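Local coordinates for protein enoyl-CoA hydratase (Mycobacterium thermoresistibile, PDB 3T3W) that probably catalyses the reversible hydration of enoyl-CoA thioesters in lipid metabolism, as a member of the crotonase family, at residues Val124-Ser130 / Asp147-Pro153; Ala40-Asn45 / His76-Asp82. The contacts are given in a common frame with arbitrary orientation. Numbering follows the deposited sequence.

Interaction 1 (Val124-Ser130 / Asp147-Pro153); sequences VQGRCIS and DALFSDP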
ATOM      1  N   VAL F 124      24.390  21.255   5.665  1.00  9.18           N
ATOM      2  CA  VAL F 124      24.104  21.944   4.413  1.00  8.99           C
ATOM      3  C   VAL F 124      24.238  23.455   4.559  1.00  9.69           C
ATOM      4  O   VAL F 124      23.514  24.091   5.297  1.00  9.52           O
ATOM      5  CB  VAL F 124      22.709  21.594   3.844  1.00  8.86           C
ATOM      6  CG1 VAL F 124      22.447  22.346   2.521  1.00  9.03           C
ATOM      7  CG2 VAL F 124      22.576  20.089   3.674  1.00  8.31           C
ATOM      8  N   GLN F 125      25.173  24.027   3.801  1.00 10.42           N
ATOM      9  CA  GLN F 125      25.356  25.482   3.731  1.00 11.18           C
ATOM     10  C   GLN F 125      25.044  26.012   2.338  1.00 11.12           C
ATOM     11  O   GLN F 125      25.162  25.286   1.346  1.00 10.57           O
ATOM     12  CB  GLN F 125      26.791  25.842   4.096  1.00 12.15           C
ATOM     13  CG  GLN F 125      27.818  25.788   2.958  1.00 12.21           C
ATOM     14  CD  GLN F 125      28.370  24.413   2.699  1.00 13.14           C
ATOM     15  OE1 GLN F 125      27.718  23.371   2.938  1.00 12.22           O
ATOM     16  NE2 GLN F 125      29.579  24.394   2.151  1.00 14.73           N
ATOM     17  N   GLY F 126      24.677  27.284   2.258  1.00 11.46           N
ATOM     18  CA  GLY F 126      24.448  27.923   0.959  1.00 12.15           C
ATOM     19  C   GLY F 126      23.510  27.161   0.026  1.00 11.82           C
ATOM     20  O   GLY F 126      22.512  26.621   0.439  1.00 10.83           O
ATOM     21  N   ARG F 127      23.821  27.137  -1.277  1.00 12.35           N
ATOM     22  CA  ARG F 127      22.904  26.521  -2.244  1.00 12.37           C
ATOM     23  C   ARG F 127      22.974  25.016  -2.254  1.00 11.26           C
ATOM     24  O   ARG F 127      24.065  24.407  -2.306  1.00 10.36           O
ATOM     25  CB  ARG F 127      23.215  27.019  -3.650  1.00 14.23           C
ATOM     26  CG  ARG F 127      23.009  28.508  -3.794  1.00 17.53           C
ATOM     27  CD  ARG F 127      21.549  28.723  -4.054  1.00 20.77           C
ATOM     28  NE  ARG F 127      21.207  30.118  -4.335  1.00 24.12           N
ATOM     29  CZ  ARG F 127      20.003  30.480  -4.769  1.00 25.05           C
ATOM     30  NH1 ARG F 127      19.067  29.560  -5.006  1.00 20.85           N
ATOM     31  NH2 ARG F 127      19.758  31.774  -4.996  1.00 27.14           N
ATOM     32  N   CYS F 128      21.776  24.428  -2.254  1.00  9.99           N
ATOM     33  CA  CYS F 128      21.603  23.001  -2.438  1.00  9.63           C
ATOM     34  C   CYS F 128      20.520  22.931  -3.514  1.00  9.35           C
ATOM     35  O   CYS F 128      19.348  23.172  -3.220  1.00  8.61           O
ATOM     36  CB  CYS F 128      21.145  22.308  -1.163  1.00  9.28           C
ATOM     37  SG  CYS F 128      20.867  20.542  -1.425  1.00  9.84           S
ATOM     38  N   ILE F 129      20.959  22.685  -4.736  1.00  8.90           N
ATOM     39  CA  ILE F 129      20.090  22.762  -5.940  1.00  9.04           C
ATOM     40  C   ILE F 129      19.963  21.401  -6.601  1.00  8.86           C
ATOM     41  O   ILE F 129      20.955  20.766  -6.927  1.00  8.57           O
ATOM     42  CB  ILE F 129      20.691  23.718  -6.990  1.00  9.53           C
ATOM     43  CG1 ILE F 129      20.875  25.134  -6.396  1.00 10.20           C
ATOM     44  CG2 ILE F 129      19.789  23.822  -8.223  1.00  9.55           C
ATOM     45  CD1 ILE F 129      21.727  26.063  -7.264  1.00 11.17           C
ATOM     46  N   SER F 130      18.730  20.993  -6.852  1.00  8.64           N
ATOM     47  CA  SER F 130      18.394  19.841  -7.662  1.00  8.65           C
ATOM     48  C   SER F 130      19.158  18.568  -7.268  1.00  8.84           C
ATOM     49  O   SER F 130      18.885  17.984  -6.223  1.00  8.69           O
ATOM     50  CB  SER F 130      18.543  20.218  -9.123  1.00  8.73           C
ATOM     51  OG  SER F 130      17.521  21.110  -9.586  1.00  8.80           O
ATOM     52  N   ASP F 147      21.770  30.461   6.172  1.00 15.51           N
ATOM     53  CA  ASP F 147      21.957  30.943   4.808  1.00 17.25           C
ATOM     54  C   ASP F 147      21.632  29.926   3.701  1.00 15.75           C
ATOM     55  O   ASP F 147      21.739  30.245   2.517  1.00 15.72           O
ATOM     56  CB  ASP F 147      23.454  31.531   4.680  1.00 20.52           C
ATOM     57  CG  ASP F 147      24.599  30.465   4.302  1.00 23.53           C
ATOM     58  OD1 ASP F 147      25.697  30.936   3.864  1.00 26.90           O
ATOM     59  OD2 ASP F 147      24.534  29.223   4.412  1.00 19.39           O
ATOM     60  N   ALA F 148      21.237  28.719   4.065  1.00 13.16           N
ATOM     61  CA  ALA F 148      21.055  27.638   3.084  1.00 12.79           C
ATOM     62  C   ALA F 148      19.802  27.928   2.266  1.00 12.30           C
ATOM     63  O   ALA F 148      18.834  28.492   2.760  1.00 11.21           O
ATOM     64  CB  ALA F 148      20.888  26.290   3.757  1.00 12.33           C
ATOM     65  N   LEU F 149      19.890  27.600   0.981  1.00 11.67           N
ATOM     66  CA  LEU F 149      18.795  27.792   0.040  1.00 11.03           C
ATOM     67  C   LEU F 149      18.615  26.499  -0.724  1.00 10.44           C
ATOM     68  O   LEU F 149      19.549  26.041  -1.350  1.00 10.53           O
ATOM     69  CB  LEU F 149      19.110  28.944  -0.918  1.00 11.25           C
ATOM     70  CG  LEU F 149      18.979  30.322  -0.258  1.00 11.57           C
ATOM     71  CD1 LEU F 149      19.476  31.412  -1.204  1.00 13.31           C
ATOM     72  CD2 LEU F 149      17.542  30.638   0.079  1.00 12.59           C
ATOM     73  N   PHE F 150      17.424  25.925  -0.645  1.00  9.78           N
ATOM     74  CA  PHE F 150      17.111  24.630  -1.245  1.00  9.40           C
ATOM     75  C   PHE F 150      16.170  24.825  -2.405  1.00  9.32           C
ATOM     76  O   PHE F 150      15.166  25.531  -2.279  1.00  9.56           O
ATOM     77  CB  PHE F 150      16.424  23.709  -0.236  1.00  9.15           C
ATOM     78  CG  PHE F 150      17.283  23.306   0.923  1.00  9.50           C
ATOM     79  CD1 PHE F 150      18.053  22.156   0.880  1.00  9.57           C
ATOM     80  CD2 PHE F 150      17.319  24.068   2.072  1.00 10.13           C
ATOM     81  CE1 PHE F 150      18.801  21.752   1.976  1.00  9.91           C
ATOM     82  CE2 PHE F 150      18.088  23.668   3.176  1.00 10.41           C
ATOM     83  CZ  PHE F 150      18.855  22.521   3.122  1.00  9.70           C
ATOM     84  N   SER F 151      16.449  24.172  -3.541  1.00  9.29           N
ATOM     85  CA  SER F 151      15.573  24.336  -4.713  1.00  8.98           C
ATOM     86  C   SER F 151      15.701  23.139  -5.648  1.00  8.57           C
ATOM     87  O   SER F 151      16.677  22.395  -5.563  1.00  8.42           O
ATOM     88  CB  SER F 151      15.916  25.660  -5.462  1.00  9.85           C
ATOM     89  OG  SER F 151      17.217  25.574  -6.063  1.00  9.94           O
ATOM     90  N   ASP F 152      14.700  22.967  -6.507  1.00  8.49           N
ATOM     91  CA  ASP F 152      14.803  22.042  -7.622  1.00  8.40           C
ATOM     92  C   ASP F 152      14.108  22.645  -8.829  1.00  8.89           C
ATOM     93  O   ASP F 152      12.948  22.328  -9.061  1.00  8.73           O
ATOM     94  CB  ASP F 152      14.214  20.686  -7.281  1.00  7.95           C
ATOM     95  CG  ASP F 152      14.393  19.679  -8.386  1.00  8.03           C
ATOM     96  OD1 ASP F 152      15.103  20.018  -9.396  1.00  8.16           O
ATOM     97  OD2 ASP F 152      13.776  18.586  -8.267  1.00  7.90           O
ATOM     98  N   PRO F 153      14.833  23.490  -9.602  1.00  9.70           N
ATOM     99  CA  PRO F 153      14.255  24.147 -10.773  1.00 10.02           C
ATOM    100  C   PRO F 153      14.316  23.369 -12.095  1.00 10.26           C
ATOM    101  O   PRO F 153      14.287  24.006 -13.191  1.00 11.13           O
ATOM    102  CB  PRO F 153      15.061  25.436 -10.869  1.00 10.67           C
ATOM    103  CG  PRO F 153      16.382  25.105 -10.306  1.00 10.84           C
ATOM    104  CD  PRO F 153      16.149  24.063  -9.242  1.00 10.06           C
TER
HETATM  105  O   HOH W   1      18.706  26.852  -4.059  1.00 13.67           O
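Strands 127-129 and 149-151 run side by side in parallel, 8° apart in direction and 4.9 Å between axes. The bonds alternate: Leu-149 N to Gly-126 O (2.9 Å), Cys-128 N to Leu-149 O (2.9 Å), Ser-151 N to Cys-128 O (3.1 Å) and Ser-130 N to Ser-151 O (2.8 Å). The chains draw closest at the Gly-126 end, where Gly-126 CA lies 4.0 Å from Ala-148 CA. There Asp-147 curls back so that its OD2 takes the Gly-126 N hydrogen at 2.9 Å.

On the face carrying Cys-128 and Phe-150, the m rotamer of Phe-150 brings the ring beside the neighbouring strand. The ring lies alongside a continuous surface made by Val-124 and Cys-128, Val-124 CG1 3.6 Å from Phe-150 CZ and Cys-128 CB 3.7 Å from Phe-150 CD1; Cys-128 SG adds an oblique sulfur-aromatic contact. Leu-133 of helix 133-136 touches both Phe-150 and Cys-128, closing this buried side.

The other face is more open. Arg-127 folds across so that Leu-149 CD1 lies over one face of its guanidinium, 3.7 Å from CZ. Between Arg-127 and Ser-151 a hollow holds a water, 2.9 Å from Arg-127 NH1 and 2.8 Å from Ser-151 OG. Further along, Ile-129 CG2 rests on Pro-153 CD at 3.8 Å. Past the strand ends, Ser-130 OG donates to Asp-152 OD1 at 2.7 Å; Asp-152 OD2 in turn bonds His-167 NE2 and Val-162 N.

This short parallel pair belongs to the smaller sheet of the crotonase fold, with strand 127-129 leading on into helix 133-136.

Interaction 2 (Ala40-Asn45 / His76-Asp82); sequences AANAQN and HFSAGHD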
ATOM      1  N   ALA F  40      33.798  24.284  -8.400  1.00 15.52           N
ATOM      2  CA  ALA F  40      32.625  24.055  -9.227  1.00 15.33           C
ATOM      3  C   ALA F  40      31.338  24.059  -8.384  1.00 14.59           C
ATOM      4  O   ALA F  40      30.315  23.525  -8.804  1.00 14.14           O
ATOM      5  CB  ALA F  40      32.762  22.723  -9.983  1.00 15.34           C
ATOM      6  N   ALA F  41      31.396  24.667  -7.193  1.00 14.60           N
ATOM      7  CA  ALA F  41      30.271  24.658  -6.244  1.00 13.95           C
ATOM      8  C   ALA F  41      29.768  23.242  -5.985  1.00 12.96           C
ATOM      9  O   ALA F  41      28.568  23.033  -5.790  1.00 11.82           O
ATOM     10  CB  ALA F  41      29.124  25.580  -6.706  1.00 13.51           C
ATOM     11  N   ASN F  42      30.713  22.301  -5.926  1.00 12.30           N
ATOM     12  CA  ASN F  42      30.416  20.898  -5.674  1.00 12.13           C
ATOM     13  C   ASN F  42      29.426  20.298  -6.649  1.00 12.30           C
ATOM     14  O   ASN F  42      28.646  19.417  -6.310  1.00 12.74           O
ATOM     15  CB  ASN F  42      30.040  20.679  -4.197  1.00 11.54           C
ATOM     16  CG  ASN F  42      31.188  21.041  -3.283  1.00 12.00           C
ATOM     17  OD1 ASN F  42      32.359  20.690  -3.560  1.00 12.25           O
ATOM     18  ND2 ASN F  42      30.895  21.804  -2.220  1.00 11.86           N
ATOM     19  N   ALA F  43      29.481  20.777  -7.891  1.00 12.26           N
ATOM     20  CA  ALA F  43      28.760  20.133  -8.971  1.00 12.43           C
ATOM     21  C   ALA F  43      29.247  18.709  -9.073  1.00 12.32           C
ATOM     22  O   ALA F  43      30.453  18.433  -8.906  1.00 13.04           O
ATOM     23  CB  ALA F  43      28.984  20.890 -10.287  1.00 12.84           C
ATOM     24  N   GLN F  44      28.319  17.794  -9.360  1.00 11.78           N
ATOM     25  CA  GLN F  44      28.599  16.362  -9.288  1.00 11.52           C
ATOM     26  C   GLN F  44      28.770  15.747 -10.669  1.00 11.90           C
ATOM     27  O   GLN F  44      27.798  15.625 -11.406  1.00 12.54           O
ATOM     28  CB  GLN F  44      27.436  15.663  -8.605  1.00 11.42           C
ATOM     29  CG  GLN F  44      27.056  16.257  -7.248  1.00 10.87           C
ATOM     30  CD  GLN F  44      25.646  15.832  -6.879  1.00 10.64           C
ATOM     31  OE1 GLN F  44      25.220  14.716  -7.195  1.00 10.97           O
ATOM     32  NE2 GLN F  44      24.886  16.754  -6.271  1.00 10.37           N
ATOM     33  N   ASN F  45      29.988  15.352 -11.020  1.00 11.77           N
ATOM     34  CA  ASN F  45      30.215  14.568 -12.223  1.00 11.95           C
ATOM     35  C   ASN F  45      30.230  13.088 -11.857  1.00 11.89           C
ATOM     36  O   ASN F  45      30.170  12.746 -10.675  1.00 10.72           O
ATOM     37  CB  ASN F  45      31.489  15.033 -12.972  1.00 12.47           C
ATOM     38  CG  ASN F  45      32.773  14.918 -12.160  1.00 12.97           C
ATOM     39  OD1 ASN F  45      32.832  14.252 -11.104  1.00 13.34           O
ATOM     40  ND2 ASN F  45      33.826  15.565 -12.669  1.00 12.71           N
ATOM     41  N   HIS F  76      28.908  26.758  -0.942  1.00 14.01           N
ATOM     42  CA  HIS F  76      27.700  26.047  -1.373  1.00 13.12           C
ATOM     43  C   HIS F  76      27.830  24.559  -1.209  1.00 12.67           C
ATOM     44  O   HIS F  76      28.811  23.949  -1.652  1.00 12.30           O
ATOM     45  CB  HIS F  76      27.405  26.367  -2.848  1.00 13.95           C
ATOM     46  CG  HIS F  76      27.192  27.833  -3.109  1.00 15.74           C
ATOM     47  ND1 HIS F  76      26.197  28.533  -2.529  1.00 15.31           N
ATOM     48  CD2 HIS F  76      27.916  28.746  -3.899  1.00 17.71           C
ATOM     49  CE1 HIS F  76      26.269  29.834  -2.919  1.00 18.60           C
ATOM     50  NE2 HIS F  76      27.320  29.968  -3.762  1.00 18.37           N
ATOM     51  N   PHE F  77      26.795  23.946  -0.639  1.00 11.28           N
ATOM     52  CA  PHE F  77      26.743  22.519  -0.475  1.00 10.75           C
ATOM     53  C   PHE F  77      26.859  21.758  -1.818  1.00 10.62           C
ATOM     54  O   PHE F  77      27.735  20.929  -1.976  1.00 10.96           O
ATOM     55  CB  PHE F  77      25.441  22.131   0.247  1.00 10.31           C
ATOM     56  CG  PHE F  77      25.298  20.637   0.484  1.00 10.45           C
ATOM     57  CD1 PHE F  77      26.002  20.008   1.513  1.00 10.85           C
ATOM     58  CD2 PHE F  77      24.450  19.870  -0.293  1.00 10.35           C
ATOM     59  CE1 PHE F  77      25.857  18.647   1.757  1.00 10.77           C
ATOM     60  CE2 PHE F  77      24.270  18.512  -0.025  1.00 10.62           C
ATOM     61  CZ  PHE F  77      25.005  17.900   0.969  1.00 10.76           C
ATOM     62  N   SER F  78      25.958  22.032  -2.751  1.00 10.72           N
ATOM     63  CA  SER F  78      26.054  21.473  -4.120  1.00 10.95           C
ATOM     64  C   SER F  78      25.111  22.151  -5.094  1.00 11.28           C
ATOM     65  O   SER F  78      23.894  22.233  -4.868  1.00 11.02           O
ATOM     66  CB  SER F  78      25.790  19.981  -4.147  1.00 10.81           C
ATOM     67  OG  SER F  78      25.938  19.481  -5.505  1.00 10.79           O
ATOM     68  N   ALA F  79      25.681  22.583  -6.208  1.00 11.39           N
ATOM     69  CA  ALA F  79      24.934  23.161  -7.325  1.00 11.83           C
ATOM     70  C   ALA F  79      24.190  22.095  -8.134  1.00 11.96           C
ATOM     71  O   ALA F  79      23.419  22.453  -9.039  1.00 12.35           O
ATOM     72  CB  ALA F  79      25.885  23.958  -8.238  1.00 12.51           C
ATOM     73  N   GLY F  80      24.401  20.817  -7.811  1.00 11.56           N
ATOM     74  CA  GLY F  80      23.704  19.698  -8.494  1.00 11.60           C
ATOM     75  C   GLY F  80      24.571  18.938  -9.477  1.00 11.57           C
ATOM     76  O   GLY F  80      25.802  18.921  -9.363  1.00 11.05           O
ATOM     77  N   HIS F  81      23.929  18.323 -10.459  1.00 12.09           N
ATOM     78  CA  HIS F  81      24.638  17.471 -11.405  1.00 12.54           C
ATOM     79  C   HIS F  81      25.373  18.308 -12.429  1.00 14.23           C
ATOM     80  O   HIS F  81      24.850  19.314 -12.909  1.00 14.42           O
ATOM     81  CB  HIS F  81      23.663  16.557 -12.122  1.00 12.37           C
ATOM     82  CG  HIS F  81      22.940  15.598 -11.198  1.00 11.83           C
ATOM     83  ND1 HIS F  81      21.654  15.173 -11.422  1.00 11.88           N
ATOM     84  CD2 HIS F  81      23.356  15.012 -10.009  1.00 11.77           C
ATOM     85  CE1 HIS F  81      21.297  14.331 -10.408  1.00 11.96           C
ATOM     86  NE2 HIS F  81      22.325  14.249  -9.535  1.00 11.47           N
ATOM     87  N   ASP F  82      26.577  17.894 -12.768  1.00 16.16           N
ATOM     88  CA  ASP F  82      27.473  18.666 -13.650  1.00 18.53           C
ATOM     89  C   ASP F  82      26.966  18.452 -15.076  1.00 22.84           C
ATOM     90  O   ASP F  82      26.845  17.325 -15.521  1.00 24.94           O
ATOM     91  CB  ASP F  82      28.916  18.156 -13.418  1.00 19.20           C
ATOM     92  CG  ASP F  82      29.985  18.924 -14.160  1.00 19.89           C
ATOM     93  OD1 ASP F  82      29.694  19.678 -15.105  1.00 21.17           O
ATOM     94  OD2 ASP F  82      31.163  18.725 -13.802  1.00 19.75           O
TER
HETATM   95  O   HOH W   2      23.216  12.789  -7.315  1.00 13.87           O
HETATM   96  O   HOH W   3      33.374  17.095 -15.275  1.00 24.57           O
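Backbone hydrogen bonds set the course of these irregular segments: Ala-79 N to Ala-41 O (3.0 Å), Gln-44 N to Gly-80 O (2.8 Å) and Asp-82 N to Gln-44 O (2.9 Å), the last two flanking a single Gln-44/His-81 bridge.

Among side chains, Ser-78 OG donates to Asn-42 O (2.8 Å), accepts from Gln-44 NE2 (3.0 Å) and, closing an ST turn, from Gly-80 N (3.1 Å). Asn-42 ND2 reaches His-76 O (3.0 Å) and Phe-77 O (3.3 Å), while its OD1 takes Arg-37 N. Apolar contact is slight, Ala-41 CB 3.9 Å from Ala-79 CB.

One water joins Gln-44 OE1 to His-81 NE2 (each 2.8 Å from it), another Asn-45 ND2 to Asp-82 OD2 (each 3.1 Å from it). Asp-82 forms a salt bridge with Arg-37.

Both loops follow parallel strands of the crotonase fold, 30-35 and 67-72, and lead to helices 46-61 and 95-115; Asn-45 caps the former through Leu-48 N, His-81 stacks on Tyr-106 of the latter, and Phe-77 packs against helix 133-136.

In the fold
Segment 76-82 is what joins the two contacts: while interaction 2 pairs it with 40-45, it also bonds to segment 124-130 of interaction 1, with Phe-77 N 2.9 Å from Gln-125 O and Ile-129 N 3.0 Å from Ser-78 O. The centres are 11 Å apart, and both contacts are partly buried. Interaction 1 is regular parallel strand pairing with a buried aromatic face; interaction 2 joins loops through polar side chains, waters and little apolar packing. Interaction 2 lies closer to the zinc ion held by Glu-102, Glu-163, His-252 and His-256, the side chain of His-81 about 6 Å from it against about 10 Å for Asp-152; neither is a ligand.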